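Local coordinates for siderophore periplasmic binding protein (Thermobifida fusca, PDB 5DH0), which probably binds a ferric siderophore of the fuscachelin type outside the cytoplasmic membrane and delivers it for uptake into the cell, at residues Asp138-Asn146 with Asn204-Thr213; Ala184-Phe192 with Leu241-Glu250. One frame throughout, in Å; residues are numbered along the deposited sequence.

Contact 1 of 2, residues Asp138-Asn146 with Asn204-Thr213; sequences DGAGSGLRN and NAWGGEILHT
E209 and R145 make the charged half of this contact, and the glutamate is the chain to follow. From CB the chain leaves with CG trans to the main-chain nitrogen (chi1 -161°), and E209 CG settles 3.9 Å from G141 CA. A CB on G141 would be tight against that methylene and the N204 carbonyl. A bend at chi2 then brings CD up to R145, whose two terminal nitrogens grip a single oxygen end-on. R145 NH2 is 3.1 Å from E209 OE1 on its syn lone pair, while R145 NH1, at 3.3 Å, meets it from above the carboxylate plane. OE1 lies at the guanidinium edge, with the two flat groups turned 48° apart. E209 OE2 lies 3.5 Å from S142 N, with a water that accepts from S142 N close beside it. The salt bridge runs between the two lobes of the solute-binding fold: A140 to S142 follow the last strand of the five-stranded parallel sheet and lead into helix 142-154, whereas N204 to T213 belong to the other lobe. F168 and Y292 pack on R145 as well. At the apolar end A140 CB sits over one face of the W206 indole, 4.2 Å from the five-membered ring centroid in a CH-pi contact, and the A205 methyl covers the same face. Beside it W206 N donates a nearly straight bond (170°) to A140 O at 2.9 Å.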
loop_
_atom_site.group_PDB
_atom_site.type_symbol
_atom_site.label_atom_id
_atom_site.label_comp_id
_atom_site.label_asym_id
_atom_site.label_seq_id
_atom_site.Cartn_x
_atom_site.Cartn_y
_atom_site.Cartn_z
ATOM N N ASP A 138 24.291 7.439 13.052
ATOM C CA ASP A 138 23.893 6.289 12.276
ATOM C C ASP A 138 22.715 6.667 11.375
ATOM O O ASP A 138 21.934 7.555 11.698
ATOM C CB ASP A 138 23.529 5.130 13.201
ATOM C CG ASP A 138 23.150 3.887 12.440
ATOM O OD1 ASP A 138 23.974 3.419 11.622
ATOM O OD2 ASP A 138 22.013 3.398 12.630
ATOM N N GLY A 139 22.590 5.995 10.244
ATOM C CA GLY A 139 21.438 6.172 9.392
ATOM C C GLY A 139 21.449 7.418 8.528
ATOM O O GLY A 139 22.482 8.065 8.289
ATOM N N ALA A 140 20.258 7.735 8.045
ATOM C CA ALA A 140 19.997 8.936 7.281
ATOM C C ALA A 140 18.675 9.535 7.765
ATOM O O ALA A 140 18.009 10.265 7.034
ATOM C CB ALA A 140 19.945 8.620 5.788
ATOM N N GLY A 141 18.298 9.198 9.000
ATOM C CA GLY A 141 17.045 9.650 9.589
ATOM C C GLY A 141 17.265 10.635 10.719
ATOM O O GLY A 141 17.995 11.617 10.557
ATOM N N SER A 142 16.656 10.381 11.876
ATOM C CA SER A 142 16.802 11.310 13.001
ATOM C C SER A 142 18.256 11.398 13.497
ATOM O O SER A 142 18.617 12.353 14.173
ATOM C CB SER A 142 15.865 10.919 14.150
ATOM O OG SER A 142 16.176 9.641 14.688
ATOM N N GLY A 143 19.094 10.422 13.145
ATOM C CA GLY A 143 20.505 10.468 13.498
ATOM C C GLY A 143 21.217 11.736 13.038
ATOM O O GLY A 143 22.087 12.264 13.734
ATOM N N LEU A 144 20.833 12.223 11.862
ATOM C CA LEU A 144 21.396 13.426 11.258
ATOM C C LEU A 144 21.080 14.698 12.039
ATOM O O LEU A 144 21.988 15.407 12.492
ATOM C CB LEU A 144 20.875 13.582 9.826
ATOM C CG LEU A 144 21.712 13.011 8.687
ATOM C CD1 LEU A 144 20.989 13.195 7.344
ATOM C CD2 LEU A 144 23.062 13.709 8.662
ATOM N N ARG A 145 19.787 14.995 12.194
ATOM C CA ARG A 145 19.396 16.253 12.801
ATOM C C ARG A 145 19.789 16.254 14.280
ATOM O O ARG A 145 20.004 17.321 14.871
ATOM C CB ARG A 145 17.899 16.517 12.608
ATOM C CG ARG A 145 16.966 15.442 13.137
ATOM C CD ARG A 145 15.520 15.759 12.741
ATOM N NE ARG A 145 14.602 14.682 13.104
ATOM C CZ ARG A 145 14.240 13.700 12.284
ATOM N NH1 ARG A 145 14.699 13.654 11.036
ATOM N NH2 ARG A 145 13.405 12.768 12.713
ATOM N N ASN A 146 19.946 15.067 14.864
ATOM C CA ASN A 146 20.426 14.987 16.244
ATOM C C ASN A 146 21.949 15.193 16.356
ATOM O O ASN A 146 22.441 15.750 17.341
ATOM C CB ASN A 146 20.012 13.655 16.887
ATOM C CG ASN A 146 18.614 13.719 17.498
ATOM O OD1 ASN A 146 18.387 14.465 18.457
ATOM N ND2 ASN A 146 17.666 12.953 16.936
ATOM N N ASN A 204 13.223 5.163 6.440
ATOM C CA ASN A 204 14.338 5.417 7.343
ATOM C C ASN A 204 15.272 6.537 6.898
ATOM O O ASN A 204 16.353 6.688 7.458
ATOM C CB ASN A 204 15.158 4.129 7.530
ATOM C CG ASN A 204 15.751 3.608 6.217
ATOM O OD1 ASN A 204 15.407 4.069 5.119
ATOM N ND2 ASN A 204 16.641 2.631 6.329
ATOM N N ALA A 205 14.888 7.318 5.888
ATOM C CA ALA A 205 15.841 8.304 5.350
ATOM C C ALA A 205 15.202 9.618 4.893
ATOM O O ALA A 205 14.101 9.616 4.330
ATOM C CB ALA A 205 16.619 7.692 4.198
ATOM N N TRP A 206 15.897 10.727 5.158
ATOM C CA TRP A 206 15.561 12.033 4.590
ATOM C C TRP A 206 14.075 12.340 4.765
ATOM O O TRP A 206 13.501 12.029 5.807
ATOM C CB TRP A 206 15.988 12.066 3.111
ATOM C CG TRP A 206 17.440 11.641 2.971
ATOM C CD1 TRP A 206 18.488 12.116 3.691
ATOM C CD2 TRP A 206 17.988 10.646 2.088
ATOM N NE1 TRP A 206 19.657 11.493 3.322
ATOM C CE2 TRP A 206 19.378 10.591 2.331
ATOM C CE3 TRP A 206 17.450 9.826 1.097
ATOM C CZ2 TRP A 206 20.227 9.739 1.632
ATOM C CZ3 TRP A 206 18.307 8.972 0.403
ATOM C CH2 TRP A 206 19.671 8.939 0.678
ATOM N N GLY A 207 13.442 12.905 3.743
ATOM C CA GLY A 207 12.037 13.261 3.828
ATOM C C GLY A 207 11.114 12.087 4.082
ATOM O O GLY A 207 10.021 12.263 4.646
ATOM N N GLY A 208 11.530 10.892 3.653
ATOM C CA GLY A 208 10.736 9.687 3.846
ATOM C C GLY A 208 10.605 9.350 5.332
ATOM O O GLY A 208 9.569 8.882 5.800
ATOM N N GLU A 209 11.680 9.592 6.070
ATOM C CA GLU A 209 11.696 9.347 7.490
ATOM C C GLU A 209 10.799 10.351 8.219
ATOM O O GLU A 209 10.139 9.992 9.191
ATOM C CB GLU A 209 13.123 9.401 8.030
ATOM C CG GLU A 209 13.264 8.727 9.378
ATOM C CD GLU A 209 13.193 9.713 10.551
ATOM O OE1 GLU A 209 13.006 10.926 10.292
ATOM O OE2 GLU A 209 13.325 9.274 11.728
ATOM N N ILE A 210 10.747 11.589 7.731
ATOM C CA ILE A 210 9.876 12.588 8.345
ATOM C C ILE A 210 8.410 12.288 8.088
ATOM O O ILE A 210 7.585 12.397 8.996
ATOM C CB ILE A 210 10.215 14.005 7.868
ATOM C CG1 ILE A 210 11.528 14.432 8.510
ATOM C CG2 ILE A 210 9.139 14.982 8.310
ATOM C CD1 ILE A 210 12.190 15.550 7.806
ATOM N N LEU A 211 8.083 11.880 6.869
ATOM C CA LEU A 211 6.728 11.424 6.583
ATOM C C LEU A 211 6.376 10.244 7.487
ATOM O O LEU A 211 5.271 10.180 8.027
ATOM C CB LEU A 211 6.577 11.032 5.117
ATOM C CG LEU A 211 6.376 12.200 4.153
ATOM C CD1 LEU A 211 6.793 11.797 2.749
ATOM C CD2 LEU A 211 4.919 12.636 4.177
ATOM N N HIS A 212 7.318 9.320 7.655
ATOM C CA HIS A 212 7.087 8.163 8.506
ATOM C C HIS A 212 6.892 8.597 9.975
ATOM O O HIS A 212 5.937 8.191 10.625
ATOM C CB HIS A 212 8.242 7.174 8.378
ATOM C CG HIS A 212 8.044 5.904 9.148
ATOM N ND1 HIS A 212 7.043 4.997 8.854
ATOM C CD2 HIS A 212 8.729 5.381 10.196
ATOM C CE1 HIS A 212 7.119 3.975 9.689
ATOM N NE2 HIS A 212 8.130 4.185 10.517
ATOM N N THR A 213 7.784 9.443 10.476
ATOM C CA THR A 213 7.702 9.944 11.844
ATOM C C THR A 213 6.354 10.631 12.126
ATOM O O THR A 213 5.835 10.591 13.224
ATOM C CB THR A 213 8.859 10.913 12.105
ATOM O OG1 THR A 213 10.096 10.206 11.956
ATOM C CG2 THR A 213 8.789 11.515 13.493
HETATM O O HOH W 1 18.145 5.404 8.729
HETATM O O HOH W 2 15.112 7.693 12.250
#

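Contact 2 of 2, residues Ala184-Phe192 with Leu241-Glu250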
loop_
_atom_site.group_PDB
_atom_site.type_symbol
_atom_site.label_atom_id
_atom_site.label_comp_id
_atom_site.label_asym_id
_atom_site.label_seq_id
_atom_site.Cartn_x
_atom_site.Cartn_y
_atom_site.Cartn_z
ATOM N N ALA A 184 -4.591 9.265 7.369
ATOM C CA ALA A 184 -5.123 7.913 7.346
ATOM C C ALA A 184 -5.485 7.454 5.919
ATOM O O ALA A 184 -5.376 6.272 5.601
ATOM C CB ALA A 184 -6.333 7.818 8.266
ATOM N N ASP A 185 -5.893 8.379 5.055
ATOM C CA ASP A 185 -6.372 8.002 3.719
ATOM C C ASP A 185 -5.401 8.247 2.562
ATOM O O ASP A 185 -5.604 7.715 1.473
ATOM C CB ASP A 185 -7.672 8.738 3.408
ATOM C CG ASP A 185 -8.853 8.146 4.131
ATOM O OD1 ASP A 185 -9.260 7.010 3.771
ATOM O OD2 ASP A 185 -9.362 8.812 5.066
ATOM N N THR A 186 -4.368 9.053 2.794
ATOM C CA THR A 186 -3.457 9.468 1.730
ATOM C C THR A 186 -2.154 8.666 1.704
ATOM O O THR A 186 -1.441 8.576 2.703
ATOM C CB THR A 186 -3.092 10.972 1.855
ATOM O OG1 THR A 186 -4.281 11.749 2.059
ATOM C CG2 THR A 186 -2.340 11.466 0.598
ATOM N N THR A 187 -1.845 8.092 0.553
ATOM C CA THR A 187 -0.558 7.451 0.348
ATOM C C THR A 187 0.422 8.434 -0.295
ATOM O O THR A 187 0.131 9.003 -1.347
ATOM C CB THR A 187 -0.702 6.209 -0.525
ATOM O OG1 THR A 187 -1.611 5.301 0.108
ATOM C CG2 THR A 187 0.650 5.523 -0.719
ATOM N N PHE A 188 1.565 8.640 0.361
ATOM C CA PHE A 188 2.620 9.530 -0.129
ATOM C C PHE A 188 3.768 8.795 -0.804
ATOM O O PHE A 188 3.972 7.594 -0.594
ATOM C CB PHE A 188 3.190 10.359 1.019
ATOM C CG PHE A 188 2.246 11.374 1.543
ATOM C CD1 PHE A 188 1.273 11.022 2.466
ATOM C CD2 PHE A 188 2.315 12.684 1.106
ATOM C CE1 PHE A 188 0.389 11.966 2.935
ATOM C CE2 PHE A 188 1.434 13.627 1.579
ATOM C CZ PHE A 188 0.469 13.267 2.497
ATOM N N ALA A 189 4.532 9.529 -1.605
ATOM C CA ALA A 189 5.780 9.010 -2.155
ATOM C C ALA A 189 6.760 10.149 -2.319
ATOM O O ALA A 189 6.379 11.242 -2.747
ATOM C CB ALA A 189 5.549 8.318 -3.467
ATOM N N LEU A 190 8.014 9.902 -1.947
ATOM C CA LEU A 190 9.074 10.871 -2.150
ATOM C C LEU A 190 10.097 10.304 -3.134
ATOM O O LEU A 190 10.687 9.235 -2.910
ATOM C CB LEU A 190 9.740 11.250 -0.833
ATOM C CG LEU A 190 10.991 12.093 -1.078
ATOM C CD1 LEU A 190 10.647 13.395 -1.814
ATOM C CD2 LEU A 190 11.737 12.365 0.220
ATOM N N VAL A 191 10.291 11.018 -4.242
ATOM C CA VAL A 191 11.134 10.516 -5.323
ATOM C C VAL A 191 12.230 11.502 -5.671
ATOM O O VAL A 191 12.085 12.699 -5.412
ATOM C CB VAL A 191 10.306 10.213 -6.607
ATOM C CG1 VAL A 191 9.155 9.213 -6.314
ATOM C CG2 VAL A 191 9.775 11.505 -7.231
ATOM N N PHE A 192 13.323 10.996 -6.254
ATOM C CA PHE A 192 14.325 11.843 -6.923
ATOM C C PHE A 192 14.935 11.111 -8.128
ATOM O O PHE A 192 14.918 9.881 -8.201
ATOM C CB PHE A 192 15.430 12.309 -5.943
ATOM C CG PHE A 192 16.248 11.196 -5.339
ATOM C CD1 PHE A 192 15.881 10.625 -4.131
ATOM C CD2 PHE A 192 17.416 10.742 -5.958
ATOM C CE1 PHE A 192 16.646 9.610 -3.565
ATOM C CE2 PHE A 192 18.173 9.728 -5.391
ATOM C CZ PHE A 192 17.790 9.167 -4.200
ATOM N N LEU A 241 4.499 3.464 -8.813
ATOM C CA LEU A 241 4.008 4.587 -8.029
ATOM C C LEU A 241 2.499 4.759 -8.156
ATOM O O LEU A 241 1.939 5.762 -7.706
ATOM C CB LEU A 241 4.709 5.870 -8.466
ATOM C CG LEU A 241 6.171 5.876 -8.060
ATOM C CD1 LEU A 241 6.918 6.997 -8.753
ATOM C CD2 LEU A 241 6.210 6.022 -6.554
ATOM N N SER A 242 1.843 3.781 -8.765
ATOM C CA SER A 242 0.419 3.903 -9.066
ATOM C C SER A 242 -0.459 4.031 -7.803
ATOM O O SER A 242 -1.547 4.599 -7.865
ATOM C CB SER A 242 -0.048 2.707 -9.903
ATOM O OG SER A 242 0.064 1.498 -9.155
ATOM N N ASP A 243 0.004 3.517 -6.665
ATOM C CA ASP A 243 -0.795 3.620 -5.432
ATOM C C ASP A 243 -0.637 4.944 -4.693
ATOM O O ASP A 243 -1.324 5.186 -3.714
ATOM C CB ASP A 243 -0.466 2.474 -4.470
ATOM C CG ASP A 243 0.985 2.497 -3.993
ATOM O OD1 ASP A 243 1.863 2.948 -4.777
ATOM O OD2 ASP A 243 1.243 2.031 -2.849
ATOM N N ALA A 244 0.266 5.801 -5.148
ATOM C CA ALA A 244 0.471 7.088 -4.487
ATOM C C ALA A 244 -0.635 8.094 -4.842
ATOM O O ALA A 244 -0.980 8.276 -6.007
ATOM C CB ALA A 244 1.836 7.649 -4.856
ATOM N N ASP A 245 -1.182 8.752 -3.832
ATOM C CA ASP A 245 -2.161 9.807 -4.052
ATOM C C ASP A 245 -1.450 11.142 -4.238
ATOM O O ASP A 245 -1.930 12.032 -4.925
ATOM C CB ASP A 245 -3.133 9.899 -2.862
ATOM C CG ASP A 245 -3.827 8.574 -2.560
ATOM O OD1 ASP A 245 -4.252 7.879 -3.508
ATOM O OD2 ASP A 245 -3.939 8.218 -1.364
ATOM N N VAL A 246 -0.305 11.265 -3.577
ATOM C CA VAL A 246 0.501 12.474 -3.549
ATOM C C VAL A 246 1.965 12.108 -3.763
ATOM O O VAL A 246 2.501 11.202 -3.113
ATOM C CB VAL A 246 0.375 13.227 -2.217
ATOM C CG1 VAL A 246 1.347 14.414 -2.178
ATOM C CG2 VAL A 246 -1.055 13.679 -1.995
ATOM N N ILE A 247 2.607 12.815 -4.683
ATOM C CA ILE A 247 3.997 12.568 -4.974
ATOM C C ILE A 247 4.805 13.826 -4.719
ATOM O O ILE A 247 4.486 14.887 -5.245
ATOM C CB ILE A 247 4.183 12.106 -6.422
ATOM C CG1 ILE A 247 3.548 10.732 -6.621
ATOM C CG2 ILE A 247 5.655 12.059 -6.783
ATOM C CD1 ILE A 247 3.772 10.174 -8.048
ATOM N N PHE A 248 5.831 13.699 -3.883
ATOM C CA PHE A 248 6.843 14.738 -3.705
ATOM C C PHE A 248 8.090 14.413 -4.533
ATOM O O PHE A 248 8.494 13.242 -4.637
ATOM C CB PHE A 248 7.250 14.856 -2.239
ATOM C CG PHE A 248 6.259 15.565 -1.373
ATOM C CD1 PHE A 248 6.156 16.952 -1.402
ATOM C CD2 PHE A 248 5.464 14.849 -0.487
ATOM C CE1 PHE A 248 5.242 17.612 -0.576
ATOM C CE2 PHE A 248 4.557 15.497 0.344
ATOM C CZ PHE A 248 4.444 16.877 0.298
ATOM N N TYR A 249 8.710 15.438 -5.106
ATOM C CA TYR A 249 10.021 15.265 -5.731
ATOM C C TYR A 249 11.017 16.219 -5.073
ATOM O O TYR A 249 10.729 17.385 -4.846
ATOM C CB TYR A 249 9.957 15.483 -7.273
ATOM C CG TYR A 249 9.405 16.831 -7.728
ATOM C CD1 TYR A 249 8.045 17.008 -7.989
ATOM C CD2 TYR A 249 10.236 17.924 -7.899
ATOM C CE1 TYR A 249 7.543 18.240 -8.394
ATOM C CE2 TYR A 249 9.734 19.143 -8.302
ATOM C CZ TYR A 249 8.395 19.295 -8.547
ATOM O OH TYR A 249 7.923 20.515 -8.946
ATOM N N GLU A 250 12.202 15.723 -4.771
ATOM C CA GLU A 250 13.258 16.564 -4.217
ATOM C C GLU A 250 13.660 17.720 -5.138
ATOM O O GLU A 250 13.753 17.563 -6.358
ATOM C CB GLU A 250 14.473 15.690 -3.889
ATOM C CG GLU A 250 14.148 14.652 -2.800
ATOM C CD GLU A 250 15.362 13.872 -2.320
ATOM O OE1 GLU A 250 16.403 13.932 -3.028
ATOM O OE2 GLU A 250 15.272 13.211 -1.235
#
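F188 lies side by side with V246 and F248, its CD2 3.8 Å from V246 CG1 and meeting the edge of the F248 ring, while L190 CD1 comes in across F248 CB. These residues line one face of two parallel neighbouring strands, 187-192 and 246-250, inside the mixed sheet of the second lobe; helix 292-307 covers the same face through V305 and L306. On the other face A189 CB packs on A244 CB and on L241 CD2, and V191 CG1 meets L241 CD1 tip to tip at 4.0 Å. Between the faces the backbones bond alternately, with F248 N to A189 O, V191 N to F248 O and E250 N to V191 O in turn, and A189 N to V246 O a weak link. At one polar end E250, extended beyond CG, lays CG on L190 CD1 and OE1 beside F192 CB, while OE2 bonds to S287. An alanine here would remove that carboxylate and is likely to leave S287 OG without this partner and the flank of F192 less covered. At the other end T187 O takes both D245 N and V246 N, and D245 OD2 answers by accepting T187 N at 2.8 Å, from above the carboxylate plane.

In the fold
The centres of contacts 1 and 2 are about 17 Å apart, and their segments alternate along the chain: 138-146, 184-192, 204-213, 241-250. Contact 1 crosses from one lobe to the other, whereas contact 2 lies wholly within the second lobe. They meet where helix 206-213 rests on the sheet: L190 CD2 is 3.7 Å from G207 CA, and L211 CD2 is 4.0 Å from F188 CG. Helix 292-307 touches both, through I210 and L211 in the first and F188, V246 and F248 in the second. The buried strand pair thus backs the helix that faces the first lobe, an arrangement consistent with a cleft-binding protein whose lobes hold a siderophore between them.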